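PDB 1JWQ: N-ACETYLMURAMOYL-L-ALANINE AMIDASE CwlV from Paenibacillus polymyxa, which probably hydrolyses, through its zinc-bearing catalytic domain, the amide bond between N-acetylmuramic acid and L-alanine in the peptidoglycan of the bacterial cell wall. Local coordinates for residues A[27-31]-A[53-57]; A[2-6]-A[172-178]. All coordinates share one frame; numbering follows the deposited sequence.

Contact 1: residues A[27-31]-A[53-57]; sequences KTFNL and RSDDT
Beside the zinc site of this amidase domain, the guanidinium group of R53 and the salt bridge of K27 with D56 join the start of helix 26-42 to the loop that follows strand 47-51. R53 points NH2 at the carbonyl oxygen of K27, 2.9 Å from NH2 to O, and the oxygen lies close to the guanidinium plane. The same K27 O receives L31 N of its own helix, and the two donors come from opposite faces of the carbonyl plane. NH1 of R53 turns back to D55 O at 3.0 Å, helping to hold the loop; D55 O lies in the guanidinium plane, but NH1 stands above the carbonyl plane, 47° out of it. NE is bonded to A8 O, and NH2 also reaches G9 O. A long arginine suits this place because its flat head can serve several carbonyls at once. Oblique to that head lies L31, whose CB is 3.8 Å from NH1, while its CD1 rests 3.5 Å from the backbone C of S54 and CD2 lies against D55. K27 sets off with CG wedged between its backbone N and carbonyl carbon (chi1 65°), then runs extended until NZ meets OD2 of D56 at 2.8 Å, on the syn lone pair. D56 OD1 is held by A12 N and by a water that also bonds to R53 NH1. N30 sends ND2 to G9 O and to OE1 of E26, a zinc ligand. A leucine in place of R53 would probably leave D55 O and A8 O without their arginine donors and K27 O with the helix bond, freeing the loop to shift. Charge and directed bonds thus fix the loop at K27 and R53, while L31 supplies the apolar cover.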
loop_
_atom_site.group_PDB
_atom_site.type_symbol
_atom_site.label_atom_id
_atom_site.label_comp_id
_atom_site.label_asym_id
_atom_site.label_seq_id
_atom_site.Cartn_x
_atom_site.Cartn_y
_atom_site.Cartn_z
ATOM N N LYS A 27 8.342 2.114 7.692
ATOM C CA LYS A 27 8.995 1.243 6.716
ATOM C C LYS A 27 8.822 -0.229 7.059
ATOM O O LYS A 27 8.695 -1.076 6.170
ATOM C CB LYS A 27 10.493 1.568 6.604
ATOM C CG LYS A 27 11.308 1.296 7.862
ATOM C CD LYS A 27 12.806 1.399 7.577
ATOM C CE LYS A 27 13.639 1.023 8.802
ATOM N NZ LYS A 27 15.107 0.964 8.490
ATOM N N THR A 28 8.821 -0.524 8.353
ATOM C CA THR A 28 8.669 -1.886 8.852
ATOM C C THR A 28 7.269 -2.393 8.525
ATOM O O THR A 28 7.096 -3.515 8.047
ATOM C CB THR A 28 8.878 -1.921 10.378
ATOM O OG1 THR A 28 10.111 -1.265 10.698
ATOM C CG2 THR A 28 8.927 -3.354 10.881
ATOM N N PHE A 29 6.272 -1.559 8.800
ATOM C CA PHE A 29 4.887 -1.905 8.512
ATOM C C PHE A 29 4.685 -2.108 7.010
ATOM O O PHE A 29 4.084 -3.092 6.587
ATOM C CB PHE A 29 3.953 -0.791 8.995
ATOM C CG PHE A 29 2.519 -0.971 8.566
ATOM C CD1 PHE A 29 1.695 -1.886 9.205
ATOM C CD2 PHE A 29 2.003 -0.233 7.502
ATOM C CE1 PHE A 29 0.376 -2.070 8.796
ATOM C CE2 PHE A 29 0.687 -0.408 7.085
ATOM C CZ PHE A 29 -0.130 -1.331 7.736
ATOM N N ASN A 30 5.186 -1.172 6.209
ATOM C CA ASN A 30 5.026 -1.253 4.764
ATOM C C ASN A 30 5.577 -2.541 4.175
ATOM O O ASN A 30 4.940 -3.167 3.328
ATOM C CB ASN A 30 5.690 -0.051 4.081
ATOM C CG ASN A 30 5.046 1.272 4.476
ATOM O OD1 ASN A 30 3.908 1.303 4.947
ATOM N ND2 ASN A 30 5.769 2.372 4.271
ATOM N N LEU A 31 6.763 -2.938 4.619
ATOM C CA LEU A 31 7.380 -4.157 4.113
ATOM C C LEU A 31 6.581 -5.391 4.530
ATOM O O LEU A 31 6.296 -6.255 3.708
ATOM C CB LEU A 31 8.814 -4.270 4.626
ATOM C CG LEU A 31 9.568 -5.528 4.185
ATOM C CD1 LEU A 31 9.657 -5.574 2.665
ATOM C CD2 LEU A 31 10.958 -5.512 4.797
ATOM N N ARG A 53 10.704 -3.630 -3.311
ATOM C CA ARG A 53 11.655 -3.994 -2.267
ATOM C C ARG A 53 11.070 -5.104 -1.405
ATOM O O ARG A 53 9.890 -5.079 -1.039
ATOM C CB ARG A 53 12.041 -2.784 -1.409
ATOM C CG ARG A 53 11.048 -2.370 -0.351
ATOM C CD ARG A 53 11.638 -1.239 0.484
ATOM N NE ARG A 53 10.687 -0.703 1.454
ATOM C CZ ARG A 53 10.626 -1.058 2.732
ATOM N NH1 ARG A 53 11.470 -1.964 3.222
ATOM N NH2 ARG A 53 9.727 -0.494 3.527
ATOM N N SER A 54 11.906 -6.089 -1.094
ATOM C CA SER A 54 11.485 -7.238 -0.308
ATOM C C SER A 54 12.244 -7.316 1.006
ATOM O O SER A 54 12.086 -8.268 1.763
ATOM C CB SER A 54 11.714 -8.515 -1.113
ATOM O OG SER A 54 11.102 -8.407 -2.387
ATOM N N ASP A 55 13.072 -6.308 1.255
ATOM C CA ASP A 55 13.859 -6.230 2.476
ATOM C C ASP A 55 14.044 -4.762 2.842
ATOM O O ASP A 55 13.506 -3.876 2.175
ATOM C CB ASP A 55 15.218 -6.915 2.288
ATOM C CG ASP A 55 16.060 -6.264 1.212
ATOM O OD1 ASP A 55 17.174 -6.769 0.947
ATOM O OD2 ASP A 55 15.618 -5.252 0.630
ATOM N N ASP A 56 14.810 -4.500 3.893
ATOM C CA ASP A 56 15.015 -3.134 4.333
ATOM C C ASP A 56 16.078 -2.393 3.535
ATOM O O ASP A 56 17.127 -2.025 4.063
ATOM C CB ASP A 56 15.358 -3.114 5.821
ATOM C CG ASP A 56 15.276 -1.726 6.407
ATOM O OD1 ASP A 56 14.429 -0.937 5.935
ATOM O OD2 ASP A 56 16.045 -1.432 7.344
ATOM N N THR A 57 15.790 -2.171 2.256
ATOM C CA THR A 57 16.715 -1.470 1.375
ATOM C C THR A 57 16.130 -0.123 0.979
ATOM O O THR A 57 14.911 0.053 0.956
ATOM C CB THR A 57 16.981 -2.259 0.080
ATOM O OG1 THR A 57 17.114 -3.651 0.379
ATOM C CG2 THR A 57 18.273 -1.776 -0.575
HETATM O O HOH W 1 11.892 -1.821 6.127
#

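Contact 2: residues A[2-6]-A[172-178]; sequences KVVVI and ITEYLDV
K2 NZ donates to the carbonyl oxygen of L176 at 2.6 Å, a short bond that ties the first strand of the open alpha-beta-alpha fold to the final turn of helix 158-176. The donor is tilted 23° from the carbonyl plane. Lysine fits here because its chain, extended beyond CG, slides past L176 in the opposite direction, laying CD 3.9 Å from L176 CB before the amine meets the backbone. D177, with positive phi, is part of a Schellman motif, and V178 N returns to T173 O. Deeper in, strand 2-6 and helix 172-176 run roughly antiparallel (145°), their axes 10.9 Å apart at closest approach, and apolar side chains fill the interval. V4 meets I172 tip to tip; its CG2, anti to the carbonyl carbon, also reaches L176 CD1 at 3.7 Å, so one methyl serves two successive turns of the helix. Branched valine suits a strand and offers two methyls to these neighbours. L41 of helix 26-42 borders both V4 and I172, and V75 of the adjacent strand touches V4 and L176. Farther along the strand, I6 crosses I172 obliquely, with CD1 of one 3.7 Å from CD1 of the other.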
loop_
_atom_site.group_PDB
_atom_site.type_symbol
_atom_site.label_atom_id
_atom_site.label_comp_id
_atom_site.label_asym_id
_atom_site.label_seq_id
_atom_site.Cartn_x
_atom_site.Cartn_y
_atom_site.Cartn_z
ATOM N N LYS A 2 -0.590 -11.158 -15.852
ATOM C CA LYS A 2 -0.734 -9.757 -15.490
ATOM C C LYS A 2 0.286 -9.468 -14.399
ATOM O O LYS A 2 0.412 -10.225 -13.436
ATOM C CB LYS A 2 -2.156 -9.469 -15.004
ATOM C CG LYS A 2 -3.201 -9.653 -16.097
ATOM C CD LYS A 2 -4.570 -9.135 -15.690
ATOM C CE LYS A 2 -5.548 -9.242 -16.854
ATOM N NZ LYS A 2 -6.874 -8.640 -16.539
ATOM N N VAL A 3 1.026 -8.380 -14.571
ATOM C CA VAL A 3 2.060 -7.994 -13.624
ATOM C C VAL A 3 1.533 -7.036 -12.568
ATOM O O VAL A 3 0.887 -6.037 -12.881
ATOM C CB VAL A 3 3.248 -7.343 -14.360
ATOM C CG1 VAL A 3 4.291 -6.873 -13.370
ATOM C CG2 VAL A 3 3.854 -8.344 -15.333
ATOM N N VAL A 4 1.827 -7.358 -11.314
ATOM C CA VAL A 4 1.398 -6.548 -10.184
ATOM C C VAL A 4 2.627 -6.076 -9.422
ATOM O O VAL A 4 3.412 -6.890 -8.942
ATOM C CB VAL A 4 0.519 -7.372 -9.218
ATOM C CG1 VAL A 4 0.086 -6.509 -8.031
ATOM C CG2 VAL A 4 -0.687 -7.917 -9.958
ATOM N N VAL A 5 2.803 -4.764 -9.316
ATOM C CA VAL A 5 3.950 -4.244 -8.584
ATOM C C VAL A 5 3.475 -3.694 -7.251
ATOM O O VAL A 5 2.575 -2.860 -7.197
ATOM C CB VAL A 5 4.687 -3.143 -9.385
ATOM C CG1 VAL A 5 5.751 -2.476 -8.509
ATOM C CG2 VAL A 5 5.349 -3.760 -10.608
ATOM N N ILE A 6 4.066 -4.206 -6.178
ATOM C CA ILE A 6 3.729 -3.778 -4.830
ATOM C C ILE A 6 4.936 -3.027 -4.309
ATOM O O ILE A 6 6.047 -3.556 -4.273
ATOM C CB ILE A 6 3.447 -4.970 -3.905
ATOM C CG1 ILE A 6 2.334 -5.840 -4.497
ATOM C CG2 ILE A 6 3.068 -4.464 -2.516
ATOM C CD1 ILE A 6 0.990 -5.155 -4.606
ATOM N N ILE A 172 -6.788 -6.038 -5.874
ATOM C CA ILE A 172 -5.998 -6.278 -7.077
ATOM C C ILE A 172 -6.607 -7.389 -7.924
ATOM O O ILE A 172 -6.754 -7.254 -9.140
ATOM C CB ILE A 172 -4.553 -6.666 -6.706
ATOM C CG1 ILE A 172 -3.856 -5.460 -6.071
ATOM C CG2 ILE A 172 -3.803 -7.158 -7.940
ATOM C CD1 ILE A 172 -2.584 -5.804 -5.315
ATOM N N THR A 173 -6.963 -8.483 -7.266
ATOM C CA THR A 173 -7.555 -9.626 -7.944
ATOM C C THR A 173 -8.870 -9.256 -8.620
ATOM O O THR A 173 -9.109 -9.622 -9.771
ATOM C CB THR A 173 -7.809 -10.767 -6.952
ATOM O OG1 THR A 173 -6.570 -11.138 -6.340
ATOM C CG2 THR A 173 -8.402 -11.976 -7.665
ATOM N N GLU A 174 -9.720 -8.532 -7.902
ATOM C CA GLU A 174 -11.007 -8.125 -8.448
ATOM C C GLU A 174 -10.837 -7.167 -9.616
ATOM O O GLU A 174 -11.482 -7.326 -10.647
ATOM C CB GLU A 174 -11.864 -7.460 -7.367
ATOM C CG GLU A 174 -12.325 -8.391 -6.257
ATOM C CD GLU A 174 -13.444 -9.324 -6.684
ATOM O OE1 GLU A 174 -13.990 -9.146 -7.796
ATOM O OE2 GLU A 174 -13.788 -10.227 -5.894
ATOM N N TYR A 175 -9.967 -6.173 -9.459
ATOM C CA TYR A 175 -9.753 -5.201 -10.526
ATOM C C TYR A 175 -9.192 -5.843 -11.787
ATOM O O TYR A 175 -9.626 -5.528 -12.897
ATOM C CB TYR A 175 -8.798 -4.089 -10.083
ATOM C CG TYR A 175 -8.620 -3.031 -11.152
ATOM C CD1 TYR A 175 -9.657 -2.154 -11.466
ATOM C CD2 TYR A 175 -7.435 -2.940 -11.884
ATOM C CE1 TYR A 175 -9.524 -1.210 -12.489
ATOM C CE2 TYR A 175 -7.289 -2.001 -12.910
ATOM C CZ TYR A 175 -8.340 -1.141 -13.204
ATOM O OH TYR A 175 -8.204 -0.213 -14.211
ATOM N N LEU A 176 -8.226 -6.738 -11.616
ATOM C CA LEU A 176 -7.602 -7.407 -12.749
ATOM C C LEU A 176 -8.438 -8.569 -13.269
ATOM O O LEU A 176 -8.087 -9.197 -14.267
ATOM C CB LEU A 176 -6.202 -7.887 -12.368
ATOM C CG LEU A 176 -5.201 -6.748 -12.154
ATOM C CD1 LEU A 176 -3.847 -7.322 -11.760
ATOM C CD2 LEU A 176 -5.086 -5.926 -13.436
ATOM N N ASP A 177 -9.543 -8.842 -12.583
ATOM C CA ASP A 177 -10.462 -9.903 -12.975
ATOM C C ASP A 177 -9.744 -11.231 -13.204
ATOM O O ASP A 177 -9.878 -11.857 -14.256
ATOM C CB ASP A 177 -11.223 -9.467 -14.233
ATOM C CG ASP A 177 -12.392 -10.376 -14.563
ATOM O OD1 ASP A 177 -13.028 -10.906 -13.626
ATOM O OD2 ASP A 177 -12.684 -10.540 -15.764
ATOM N N VAL A 178 -8.976 -11.658 -12.206
ATOM C CA VAL A 178 -8.247 -12.918 -12.290
ATOM C C VAL A 178 -8.647 -13.866 -11.162
ATOM O O VAL A 178 -7.824 -14.631 -10.660
ATOM C CB VAL A 178 -6.716 -12.695 -12.238
ATOM C CG1 VAL A 178 -6.246 -12.027 -13.525
ATOM C CG2 VAL A 178 -6.349 -11.838 -11.030
#

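In the fold
Strand 2-8 and helix 26-42 follow each other in the chain and connect the two contacts, whose centres lie 21 Å apart and which do not touch. Contact 2 is buried and mostly apolar: it packs the terminal helix on an inner strand of the sheet, and helix 26-42, which supplies a segment to contact 1, helps enclose it through L41 and A34. Contact 1 is only partly buried, at the other end of that helix near the zinc ligands H10 and E26, and its chemistry is mixed: charged groups, carbonyls and a water, with one leucine packed on the loop. The lysines differ in role, one pairing with an opposite charge in contact 1, the other capping apolar packing with a backbone bond in contact 2.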